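PDB 4CNG: SPOU RRNA methylase from Sulfolobus acidocaldarius, which catalyses the transfer of a methyl group from S-adenosyl-L-methionine to the 2'-hydroxyl of cytidine 32 in tRNA. Local coordinates for residues Leu93-Leu107 and Leu137-Phe150. The protein carries 1 engineered substitution. Numbering follows the deposited sequence.
With SAH (S-adenosyl-L-homocysteine), chain D; SAH (S-adenosyl-L-homocysteine), chain C.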
ATOM      1  N   LEU A  93      -9.128 -11.731 -18.591  1.00 17.80           N
ATOM      2  CA  LEU A  93      -8.840 -10.313 -18.716  1.00 15.89           C
ATOM      3  C   LEU A  93      -7.487 -10.041 -18.094  1.00 13.35           C
ATOM      4  O   LEU A  93      -7.166 -10.622 -17.054  1.00 15.38           O
ATOM      5  CB  LEU A  93      -9.905  -9.522 -17.972  1.00 19.98           C
ATOM      6  CG  LEU A  93     -10.127  -8.061 -18.330  1.00 25.17           C
ATOM      7  CD1 LEU A  93     -10.662  -7.890 -19.752  1.00 24.72           C
ATOM      8  CD2 LEU A  93     -11.077  -7.467 -17.304  1.00 24.20           C
ATOM      9  N   LYS A  94      -6.731  -9.158 -18.735  1.00 12.60           N
ATOM     10  CA  LYS A  94      -5.415  -8.728 -18.277  1.00 11.91           C
ATOM     11  C   LYS A  94      -5.437  -7.233 -17.971  1.00 11.48           C
ATOM     12  O   LYS A  94      -5.664  -6.445 -18.875  1.00 12.33           O
ATOM     13  CB  LYS A  94      -4.367  -9.046 -19.348  1.00 13.76           C
ATOM     14  CG  LYS A  94      -4.201 -10.533 -19.649  1.00 17.41           C
ATOM     15  CD  LYS A  94      -3.827 -10.809 -21.111  1.00 29.40           C
ATOM     16  CE  LYS A  94      -3.917 -12.281 -21.447  1.00 32.89           C
ATOM     17  NZ  LYS A  94      -4.300 -12.451 -22.864  1.00 59.81           N
ATOM     18  N   ILE A  95      -5.228  -6.877 -16.709  1.00 10.67           N
ATOM     19  CA  ILE A  95      -5.241  -5.494 -16.291  1.00 10.08           C
ATOM     20  C   ILE A  95      -3.827  -5.129 -15.864  1.00  9.54           C
ATOM     21  O   ILE A  95      -3.335  -5.543 -14.818  1.00 10.81           O
ATOM     22  CB  ILE A  95      -6.264  -5.223 -15.173  1.00 10.35           C
ATOM     23  CG1 ILE A  95      -7.663  -5.609 -15.691  1.00 12.07           C
ATOM     24  CG2 ILE A  95      -6.181  -3.763 -14.737  1.00 10.93           C
ATOM     25  CD1 ILE A  95      -8.786  -5.313 -14.719  1.00 12.66           C
ATOM     26  N   ALA A  96      -3.141  -4.375 -16.698  1.00  9.47           N
ATOM     27  CA  ALA A  96      -1.835  -3.802 -16.384  1.00  9.33           C
ATOM     28  C   ALA A  96      -2.039  -2.549 -15.517  1.00  9.36           C
ATOM     29  O   ALA A  96      -3.159  -2.046 -15.394  1.00  9.96           O
ATOM     30  CB  ALA A  96      -1.078  -3.449 -17.689  1.00 10.56           C
ATOM     31  N   THR A  97      -0.950  -2.071 -14.931  1.00  9.38           N
ATOM     32  CA  THR A  97      -0.964  -0.877 -14.049  1.00  9.22           C
ATOM     33  C   THR A  97       0.165   0.035 -14.483  1.00  9.46           C
ATOM     34  O   THR A  97       1.229  -0.403 -14.932  1.00 11.09           O
ATOM     35  CB  THR A  97      -0.792  -1.312 -12.573  1.00  9.69           C
ATOM     36  OG1 THR A  97       0.372  -2.137 -12.457  1.00 10.56           O
ATOM     37  CG2 THR A  97      -2.005  -2.045 -12.083  1.00 10.51           C
ATOM     38  N   SER A  98      -0.060   1.340 -14.300  1.00  9.75           N
ATOM     39  CA  SER A  98       0.972   2.347 -14.546  1.00 10.96           C
ATOM     40  C   SER A  98       0.654   3.592 -13.721  1.00  9.92           C
ATOM     41  O   SER A  98      -0.513   3.994 -13.618  1.00 11.19           O
ATOM     42  CB  SER A  98       1.041   2.724 -16.032  1.00 12.68           C
ATOM     43  OG  SER A  98       1.872   3.873 -16.248  1.00 13.53           O
ATOM     44  N   SER A  99       1.702   4.265 -13.287  1.00 10.99           N
ATOM     45  CA  SER A  99       1.630   5.551 -12.646  1.00 12.08           C
ATOM     46  C   SER A  99       1.444   6.740 -13.565  1.00 13.44           C
ATOM     47  O   SER A  99       1.377   7.868 -13.064  1.00 14.78           O
ATOM     48  CB  SER A  99       2.884   5.784 -11.801  1.00 14.16           C
ATOM     49  OG  SER A  99       4.045   5.832 -12.604  1.00 16.85           O
ATOM     50  N   ILE A 100       1.316   6.540 -14.867  1.00 13.88           N
ATOM     51  CA  ILE A 100       1.027   7.702 -15.720  1.00 16.43           C
ATOM     52  C   ILE A 100      -0.351   8.336 -15.474  1.00 21.15           C
ATOM     53  O   ILE A 100      -1.313   7.724 -15.705  1.00 20.18           O
ATOM     54  CB  ILE A 100       1.123   7.337 -17.187  1.00 18.34           C
ATOM     55  CG1 ILE A 100       2.549   6.935 -17.476  1.00 16.23           C
ATOM     56  CG2 ILE A 100       0.756   8.534 -18.039  1.00 20.33           C
ATOM     57  CD1 ILE A 100       2.694   6.199 -18.803  1.00 24.97           C
ATOM     58  N   ALA A 101      -0.342   9.544 -14.923  1.00 23.35           N
ATOM     59  CA  ALA A 101      -1.527  10.220 -14.383  1.00 24.18           C
ATOM     60  C   ALA A 101      -2.367  10.910 -15.435  1.00 26.45           C
ATOM     61  O   ALA A 101      -3.514  11.200 -15.187  1.00 40.03           O
ATOM     62  CB  ALA A 101      -1.122  11.212 -13.303  1.00 28.71           C
ATOM     63  N   ASP A 102      -1.790  11.203 -16.587  1.00 27.15           N
ATOM     64  CA  ASP A 102      -2.509  11.873 -17.650  1.00 26.98           C
ATOM     65  C   ASP A 102      -2.166  11.295 -19.012  1.00 25.25           C
ATOM     66  O   ASP A 102      -1.534  11.898 -19.820  1.00 27.61           O
ATOM     67  CB  ASP A 102      -2.243  13.377 -17.587  1.00 30.80           C
ATOM     68  CG  ASP A 102      -3.101  14.095 -16.527  1.00 77.03           C
ATOM     69  OD1 ASP A 102      -4.219  13.639 -16.218  1.00 88.28           O
ATOM     70  OD2 ASP A 102      -2.679  15.149 -16.006  1.00100.60           O
ATOM     71  N   ILE A 103      -2.667  10.106 -19.234  1.00 25.13           N
ATOM     72  CA  ILE A 103      -2.432   9.376 -20.459  1.00 23.44           C
ATOM     73  C   ILE A 103      -2.972  10.111 -21.685  1.00 24.90           C
ATOM     74  O   ILE A 103      -4.067  10.635 -21.653  1.00 35.84           O
ATOM     75  CB  ILE A 103      -3.120   8.028 -20.391  1.00 32.98           C
ATOM     76  CG1 ILE A 103      -2.459   7.139 -19.390  1.00 33.76           C
ATOM     77  CG2 ILE A 103      -3.199   7.390 -21.767  1.00 32.16           C
ATOM     78  CD1 ILE A 103      -2.840   5.725 -19.617  1.00 58.96           C
ATOM     79  N   LYS A 104      -2.217  10.142 -22.761  1.00 28.26           N
ATOM     80  CA  LYS A 104      -2.662  10.740 -24.019  1.00 33.70           C
ATOM     81  C   LYS A 104      -2.610   9.702 -25.134  1.00 36.56           C
ATOM     82  O   LYS A 104      -1.887   8.709 -25.039  1.00 37.04           O
ATOM     83  CB  LYS A 104      -1.800  11.951 -24.399  1.00 42.61           C
ATOM     84  CG  LYS A 104      -2.472  12.849 -25.430  1.00 57.26           C
ATOM     85  CD  LYS A 104      -1.504  13.802 -26.114  1.00 76.89           C
ATOM     86  CE  LYS A 104      -2.127  14.394 -27.371  1.00 90.43           C
ATOM     87  NZ  LYS A 104      -1.290  15.471 -27.970  1.00107.67           N
ATOM     88  N   GLY A 105      -3.359   9.955 -26.204  1.00 32.11           N
ATOM     89  CA  GLY A 105      -3.217   9.192 -27.433  1.00 30.25           C
ATOM     90  C   GLY A 105      -3.950   7.871 -27.355  1.00 28.06           C
ATOM     91  O   GLY A 105      -4.913   7.724 -26.605  1.00 27.44           O
ATOM     92  N   ASP A 106      -3.438   6.869 -28.050  1.00 31.98           N
ATOM     93  CA  ASP A 106      -4.161   5.616 -28.191  1.00 35.39           C
ATOM     94  C   ASP A 106      -4.358   4.877 -26.872  1.00 26.61           C
ATOM     95  O   ASP A 106      -5.406   4.256 -26.685  1.00 25.67           O
ATOM     96  CB  ASP A 106      -3.449   4.718 -29.186  1.00 45.93           C
ATOM     97  CG  ASP A 106      -3.311   5.366 -30.550  1.00 58.74           C
ATOM     98  OD1 ASP A 106      -4.258   6.063 -30.984  1.00 87.14           O
ATOM     99  OD2 ASP A 106      -2.269   5.149 -31.201  1.00 79.68           O
ATOM    100  N   LEU A 107      -3.393   4.985 -25.952  1.00 28.14           N
ATOM    101  CA  LEU A 107      -3.474   4.278 -24.669  1.00 23.51           C
ATOM    102  C   LEU A 107      -4.630   4.774 -23.807  1.00 21.51           C
ATOM    103  O   LEU A 107      -5.103   4.037 -22.939  1.00 22.31           O
ATOM    104  CB  LEU A 107      -2.163   4.326 -23.868  1.00 27.30           C
ATOM    105  CG  LEU A 107      -1.102   3.256 -24.142  1.00 28.75           C
ATOM    106  CD1 LEU A 107       0.033   3.458 -23.160  1.00 36.63           C
ATOM    107  CD2 LEU A 107      -1.736   1.884 -23.994  1.00 34.44           C
ATOM    108  N   LEU A 137       6.407  -1.267 -16.609  1.00 11.65           N
ATOM    109  CA  LEU A 137       6.046  -2.234 -17.635  1.00 11.53           C
ATOM    110  C   LEU A 137       6.495  -1.664 -18.973  1.00 11.52           C
ATOM    111  O   LEU A 137       6.482  -0.459 -19.182  1.00 14.68           O
ATOM    112  CB  LEU A 137       4.553  -2.507 -17.651  1.00 11.43           C
ATOM    113  CG  LEU A 137       3.976  -3.268 -16.469  1.00 11.16           C
ATOM    114  CD1 LEU A 137       2.471  -3.279 -16.545  1.00 11.80           C
ATOM    115  CD2 LEU A 137       4.527  -4.673 -16.363  1.00 11.52           C
ATOM    116  N   THR A 138       6.863  -2.533 -19.897  1.00 11.54           N
ATOM    117  CA  THR A 138       7.225  -2.040 -21.222  1.00 12.56           C
ATOM    118  C   THR A 138       5.960  -1.706 -22.023  1.00 11.67           C
ATOM    119  O   THR A 138       4.868  -2.189 -21.750  1.00 12.05           O
ATOM    120  CB  THR A 138       8.060  -3.060 -22.004  1.00 12.50           C
ATOM    121  OG1 THR A 138       7.232  -4.178 -22.295  1.00 12.59           O
ATOM    122  CG2 THR A 138       9.281  -3.498 -21.214  1.00 13.97           C
ATOM    123  N   ARG A 139       6.248  -0.987 -23.134  1.00 12.90           N
ATOM    124  CA  ARG A 139       5.117  -0.622 -23.953  1.00 14.22           C
ATOM    125  C   ARG A 139       4.443  -1.851 -24.525  1.00 13.54           C
ATOM    126  O   ARG A 139       3.230  -1.923 -24.584  1.00 13.37           O
ATOM    127  CB  ARG A 139       5.559   0.319 -25.060  1.00 17.37           C
ATOM    128  CG  ARG A 139       4.469   0.722 -26.035  1.00 43.64           C
ATOM    129  CD  ARG A 139       3.381   1.519 -25.326  1.00 63.32           C
ATOM    130  NE  ARG A 139       2.307   1.928 -26.231  1.00103.64           N
ATOM    131  CZ  ARG A 139       1.252   1.177 -26.539  1.00121.20           C
ATOM    132  NH1 ARG A 139       1.116  -0.036 -26.018  1.00135.47           N
ATOM    133  NH2 ARG A 139       0.335   1.639 -27.380  1.00115.30           N
ATOM    134  N   GLU A 140       5.256  -2.881 -24.865  1.00 13.08           N
ATOM    135  CA  GLU A 140       4.706  -4.122 -25.418  1.00 12.37           C
ATOM    136  C   GLU A 140       3.956  -4.964 -24.360  1.00 11.46           C
ATOM    137  O   GLU A 140       2.939  -5.589 -24.684  1.00 12.94           O
ATOM    138  CB  GLU A 140       5.779  -4.962 -26.074  1.00 14.63           C
ATOM    139  CG  GLU A 140       5.257  -6.231 -26.689  1.00 15.53           C
ATOM    140  CD  GLU A 140       4.296  -6.051 -27.836  1.00 16.95           C
ATOM    141  OE1 GLU A 140       4.162  -4.917 -28.390  1.00 19.53           O
ATOM    142  OE2 GLU A 140       3.717  -7.095 -28.229  1.00 21.67           O
ATOM    143  N   GLU A 141       4.407  -4.988 -23.104  1.00 11.29           N
ATOM    144  CA  GLU A 141       3.665  -5.643 -22.042  1.00 10.50           C
ATOM    145  C   GLU A 141       2.283  -5.008 -21.907  1.00 10.87           C
ATOM    146  O   GLU A 141       1.274  -5.702 -21.688  1.00 11.64           O
ATOM    147  CB  GLU A 141       4.475  -5.586 -20.751  1.00 10.90           C
ATOM    148  CG  GLU A 141       5.681  -6.521 -20.768  1.00 11.55           C
ATOM    149  CD  GLU A 141       6.725  -6.304 -19.688  1.00 12.24           C
ATOM    150  OE1 GLU A 141       6.750  -5.239 -19.016  1.00 12.85           O
ATOM    151  OE2 GLU A 141       7.638  -7.170 -19.623  1.00 13.68           O
ATOM    152  N   ILE A 142       2.206  -3.675 -21.998  1.00 11.04           N
ATOM    153  CA  ILE A 142       0.945  -2.986 -21.938  1.00 11.42           C
ATOM    154  C   ILE A 142       0.108  -3.276 -23.166  1.00 11.24           C
ATOM    155  O   ILE A 142      -1.097  -3.457 -23.065  1.00 12.88           O
ATOM    156  CB  ILE A 142       1.133  -1.465 -21.690  1.00 12.32           C
ATOM    157  CG1 ILE A 142       1.767  -1.218 -20.310  1.00 12.55           C
ATOM    158  CG2 ILE A 142      -0.158  -0.704 -21.859  1.00 14.36           C
ATOM    159  CD1 ILE A 142       2.260   0.182 -20.072  1.00 13.60           C
ATOM    160  N   ALA A 143       0.731  -3.409 -24.350  1.00 12.35           N
ATOM    161  CA  ALA A 143       0.012  -3.781 -25.561  1.00 13.07           C
ATOM    162  C   ALA A 143      -0.642  -5.142 -25.469  1.00 12.58           C
ATOM    163  O   ALA A 143      -1.714  -5.325 -26.041  1.00 15.32           O
ATOM    164  CB  ALA A 143       0.928  -3.740 -26.783  1.00 14.89           C
ATOM    165  N   LYS A 144      -0.032  -6.061 -24.722  1.00 12.51           N
ATOM    166  CA  LYS A 144      -0.532  -7.408 -24.508  1.00 12.98           C
ATOM    167  C   LYS A 144      -1.607  -7.468 -23.438  1.00 13.29           C
ATOM    168  O   LYS A 144      -2.161  -8.528 -23.189  1.00 16.06           O
ATOM    169  CB  LYS A 144       0.621  -8.319 -24.124  1.00 12.96           C
ATOM    170  CG  LYS A 144       1.523  -8.679 -25.283  1.00 13.92           C
ATOM    171  CD  LYS A 144       2.754  -9.413 -24.783  1.00 14.35           C
ATOM    172  CE  LYS A 144       3.624  -9.903 -25.932  1.00 14.00           C
ATOM    173  NZ  LYS A 144       4.825 -10.611 -25.392  1.00 14.67           N
ATOM    174  N   SER A 145      -1.920  -6.325 -22.798  1.00 12.15           N
ATOM    175  CA  SER A 145      -2.904  -6.245 -21.729  1.00 11.55           C
ATOM    176  C   SER A 145      -4.195  -5.636 -22.283  1.00 12.10           C
ATOM    177  O   SER A 145      -4.205  -4.891 -23.259  1.00 14.06           O
ATOM    178  CB  SER A 145      -2.342  -5.413 -20.561  1.00 12.35           C
ATOM    179  OG  SER A 145      -1.171  -6.040 -20.065  1.00 12.73           O
ATOM    180  N   ASP A 146      -5.319  -5.904 -21.626  1.00 11.33           N
ATOM    181  CA  ASP A 146      -6.618  -5.374 -22.021  1.00 11.63           C
ATOM    182  C   ASP A 146      -6.888  -3.953 -21.512  1.00 11.05           C
ATOM    183  O   ASP A 146      -7.506  -3.160 -22.213  1.00 13.28           O
ATOM    184  CB  ASP A 146      -7.720  -6.295 -21.533  1.00 12.83           C
ATOM    185  CG  ASP A 146      -7.608  -7.672 -22.142  1.00 13.94           C
ATOM    186  OD1 ASP A 146      -7.736  -7.741 -23.375  1.00 19.27           O
ATOM    187  OD2 ASP A 146      -7.444  -8.676 -21.418  1.00 15.21           O
ATOM    188  N   PHE A 147      -6.456  -3.670 -20.296  1.00 10.81           N
ATOM    189  CA  PHE A 147      -6.698  -2.388 -19.658  1.00 10.35           C
ATOM    190  C   PHE A 147      -5.426  -1.921 -18.946  1.00  9.26           C
ATOM    191  O   PHE A 147      -4.565  -2.739 -18.641  1.00 10.54           O
ATOM    192  CB  PHE A 147      -7.836  -2.497 -18.627  1.00 10.84           C
ATOM    193  CG  PHE A 147      -9.198  -2.789 -19.227  1.00 11.68           C
ATOM    194  CD1 PHE A 147      -9.865  -1.823 -19.940  1.00 13.61           C
ATOM    195  CD2 PHE A 147      -9.812  -3.997 -19.032  1.00 13.63           C
ATOM    196  CE1 PHE A 147     -11.124  -2.062 -20.444  1.00 16.95           C
ATOM    197  CE2 PHE A 147     -11.075  -4.252 -19.558  1.00 16.38           C
ATOM    198  CZ  PHE A 147     -11.736  -3.265 -20.214  1.00 16.86           C
ATOM    199  N   LEU A 148      -5.345  -0.621 -18.700  1.00 10.18           N
ATOM    200  CA  LEU A 148      -4.228  -0.017 -17.998  1.00  9.55           C
ATOM    201  C   LEU A 148      -4.815   0.813 -16.833  1.00  9.15           C
ATOM    202  O   LEU A 148      -5.438   1.855 -17.046  1.00 10.42           O
ATOM    203  CB  LEU A 148      -3.429   0.884 -18.920  1.00 10.72           C
ATOM    204  CG  LEU A 148      -2.161   1.463 -18.323  1.00 11.01           C
ATOM    205  CD1 LEU A 148      -1.192   0.382 -17.910  1.00 11.94           C
ATOM    206  CD2 LEU A 148      -1.523   2.474 -19.264  1.00 13.04           C
ATOM    207  N   LEU A 149      -4.609   0.324 -15.634  1.00  9.23           N
ATOM    208  CA  LEU A 149      -5.153   0.911 -14.406  1.00  9.56           C
ATOM    209  C   LEU A 149      -4.173   1.890 -13.798  1.00  9.20           C
ATOM    210  O   LEU A 149      -3.023   1.564 -13.567  1.00  9.96           O
ATOM    211  CB  LEU A 149      -5.435  -0.211 -13.413  1.00  9.66           C
ATOM    212  CG  LEU A 149      -5.888   0.196 -11.999  1.00 10.67           C
ATOM    213  CD1 LEU A 149      -7.213   0.870 -11.999  1.00 11.80           C
ATOM    214  CD2 LEU A 149      -5.864  -1.020 -11.106  1.00 13.93           C
ATOM    215  N   PHE A 150      -4.667   3.093 -13.570  1.00  9.72           N
ATOM    216  CA  PHE A 150      -4.007   4.140 -12.763  1.00 10.09           C
ATOM    217  C   PHE A 150      -4.662   4.228 -11.402  1.00  9.44           C
ATOM    218  O   PHE A 150      -5.884   4.350 -11.338  1.00 10.96           O
ATOM    219  CB  PHE A 150      -4.133   5.503 -13.476  1.00 11.91           C
ATOM    220  CG  PHE A 150      -3.550   6.669 -12.699  1.00 12.33           C
ATOM    221  CD1 PHE A 150      -2.198   6.696 -12.418  1.00 13.19           C
ATOM    222  CD2 PHE A 150      -4.336   7.730 -12.220  1.00 14.17           C
ATOM    223  CE1 PHE A 150      -1.629   7.694 -11.650  1.00 99.55           C
ATOM    224  CE2 PHE A 150      -3.742   8.799 -11.505  1.00 18.72           C
ATOM    225  CZ  PHE A 150      -2.391   8.762 -11.236  1.00 90.68           C
TER
HETATM  226  N   SAH D1158       7.339   2.028 -18.216  1.00 18.07           N
HETATM  227  CA  SAH D1158       6.156   2.943 -18.249  1.00 19.54           C
HETATM  228  CB  SAH D1158       5.384   2.724 -19.550  1.00 29.85           C
HETATM  229  CG  SAH D1158       6.154   2.948 -20.833  1.00 35.98           C
HETATM  230  SD  SAH D1158       5.001   2.741 -22.136  1.00 28.61           S
HETATM  231  C   SAH D1158       5.195   2.623 -17.165  1.00 15.67           C
HETATM  232  O   SAH D1158       5.132   1.429 -16.840  1.00 16.56           O
HETATM  233  OXT SAH D1158       4.424   3.484 -16.745  1.00 20.96           O
HETATM  234  C5' SAH D1158       3.908   4.054 -21.789  1.00 28.35           C
HETATM  235  C4' SAH D1158       3.504   4.732 -23.091  1.00 32.03           C
HETATM  236  O4' SAH D1158       2.432   5.639 -22.864  1.00 30.83           O
HETATM  237  C3' SAH D1158       4.632   5.555 -23.701  1.00 34.11           C
HETATM  238  O3' SAH D1158       5.321   4.814 -24.700  1.00 69.03           O
HETATM  239  C2' SAH D1158       3.963   6.788 -24.285  1.00 33.27           C
HETATM  240  O2' SAH D1158       4.060   6.850 -25.718  1.00 47.48           O
HETATM  241  C1' SAH D1158       2.502   6.653 -23.868  1.00 30.09           C
HETATM  242  N9  SAH D1158       1.989   7.871 -23.236  1.00 32.95           N
HETATM  243  C8  SAH D1158       0.727   8.304 -23.370  1.00 39.57           C
HETATM  244  N7  SAH D1158       0.497   9.329 -22.519  1.00 37.75           N
HETATM  245  C5  SAH D1158       1.612   9.508 -21.788  1.00 30.56           C
HETATM  246  C6  SAH D1158       2.025  10.435 -20.722  1.00 31.72           C
HETATM  247  N6  SAH D1158       1.154  11.370 -20.268  1.00 37.48           N
HETATM  248  N1  SAH D1158       3.281  10.298 -20.221  1.00 40.62           N
HETATM  249  C2  SAH D1158       4.132   9.346 -20.671  1.00 32.68           C
HETATM  250  N3  SAH D1158       3.821   8.461 -21.642  1.00 29.72           N
HETATM  251  C4  SAH D1158       2.581   8.481 -22.202  1.00 29.37           C
HETATM  252  N   SAH C1157       9.764   4.802 -13.154  1.00 23.61           N
HETATM  253  CA  SAH C1157       8.829   3.652 -13.274  1.00 18.02           C
HETATM  254  CB  SAH C1157       8.072   3.537 -11.961  1.00 16.99           C
HETATM  255  CG  SAH C1157       7.474   2.139 -11.721  1.00 14.47           C
HETATM  256  SD  SAH C1157       6.626   2.045 -10.150  1.00 12.63           S
HETATM  257  C   SAH C1157       7.935   3.895 -14.455  1.00 25.55           C
HETATM  258  O   SAH C1157       7.950   4.978 -15.045  1.00 56.48           O
HETATM  259  OXT SAH C1157       7.288   2.999 -14.958  1.00 29.59           O
HETATM  260  C5' SAH C1157       6.490   0.259 -10.049  1.00 11.42           C
HETATM  261  C4' SAH C1157       5.118  -0.324 -10.360  1.00  8.98           C
HETATM  262  O4' SAH C1157       4.183   0.122  -9.365  1.00  9.22           O
HETATM  263  C3' SAH C1157       4.504   0.097 -11.648  1.00  8.66           C
HETATM  264  O3' SAH C1157       5.066  -0.666 -12.728  1.00  9.92           O
HETATM  265  C2' SAH C1157       3.039  -0.154 -11.425  1.00  8.27           C
HETATM  266  O2' SAH C1157       2.760  -1.545 -11.527  1.00  8.92           O
HETATM  267  C1' SAH C1157       2.885   0.277  -9.961  1.00  8.65           C
HETATM  268  N9  SAH C1157       2.482   1.704  -9.783  1.00  8.06           N
HETATM  269  C8  SAH C1157       3.146   2.659  -9.072  1.00  8.64           C
HETATM  270  N7  SAH C1157       2.364   3.767  -8.953  1.00  8.82           N
HETATM  271  C5  SAH C1157       1.191   3.477  -9.567  1.00  8.34           C
HETATM  272  C6  SAH C1157      -0.037   4.149  -9.719  1.00  8.41           C
HETATM  273  N6  SAH C1157      -0.234   5.399  -9.253  1.00  9.44           N
HETATM  274  N1  SAH C1157      -1.008   3.545 -10.361  1.00  8.99           N
HETATM  275  C2  SAH C1157      -0.827   2.294 -10.814  1.00  9.77           C
HETATM  276  N3  SAH C1157       0.267   1.556 -10.698  1.00  8.92           N
HETATM  277  C4  SAH C1157       1.253   2.140 -10.053  1.00  7.90           C
HETATM  278  O   HOH W   1      -1.913 -10.941 -24.483  1.00 33.81           O
HETATM  279  O   HOH W   2       3.877   0.173 -15.004  1.00 13.58           O
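Ala96 donates its N-H to Phe147 O (2.9 Å) and takes Leu149 N on its own carbonyl O in a nearly straight bond (175°); Ser98 N on Leu149 O continues this parallel pairing of 93-97 with 147-149. At the start of the ladder Lys94 O accepts from both Asp146 N and Phe147 N, while the Asp146 carboxylate turns back so that the anti lone pair of OD2 receives Lys94 N (2.8 Å), a short acidic side chain standing in for a backbone carbonyl.

Apolar side chains fill the two faces of the sheet. Beside Ile95, whose CG2 meets Leu149 CB, Leu93 sets CD1 obliquely against Phe147 CE2 (3.7 Å). On the face of Ala96 a methyl suffices, since Ser145 OG, tied to Glu141 O, and Leu137 CD1 press close to its CB. Leu148, with CG anti to the backbone N (chi1 -174°), reaches Ser98 CB through CD1 and Ile103 CD1 through CD2 (3.5 Å). Leu107 lays CG over one face of the Arg139 guanidinium and CD2 against Ile142 CG2.

Ala101 covers one face of the Phe150 ring, its CA making a CH-pi contact (3.8 Å to the centroid); a flat aromatic suits the place because its edge also meets Ser98 O. Were Phe150 replaced by an alanine, the gap left against Ala101 would probably let the 98-101 loop shift beside the bound S-adenosyl-L-homocysteine.

Polar groups at the strand end hold two S-adenosyl-L-homocysteine molecules: Thr97 OG1 accepts from O2' of the chain C molecule, and Ser98 OG gives its proton to OXT of the chain D molecule (2.6 Å) while accepting Ile100 N in an ST turn. Such loops at the ends of parallel strands build the S-adenosyl-L-methionine site of SPOUT methyltransferases, whose hallmark is a deep trefoil knot.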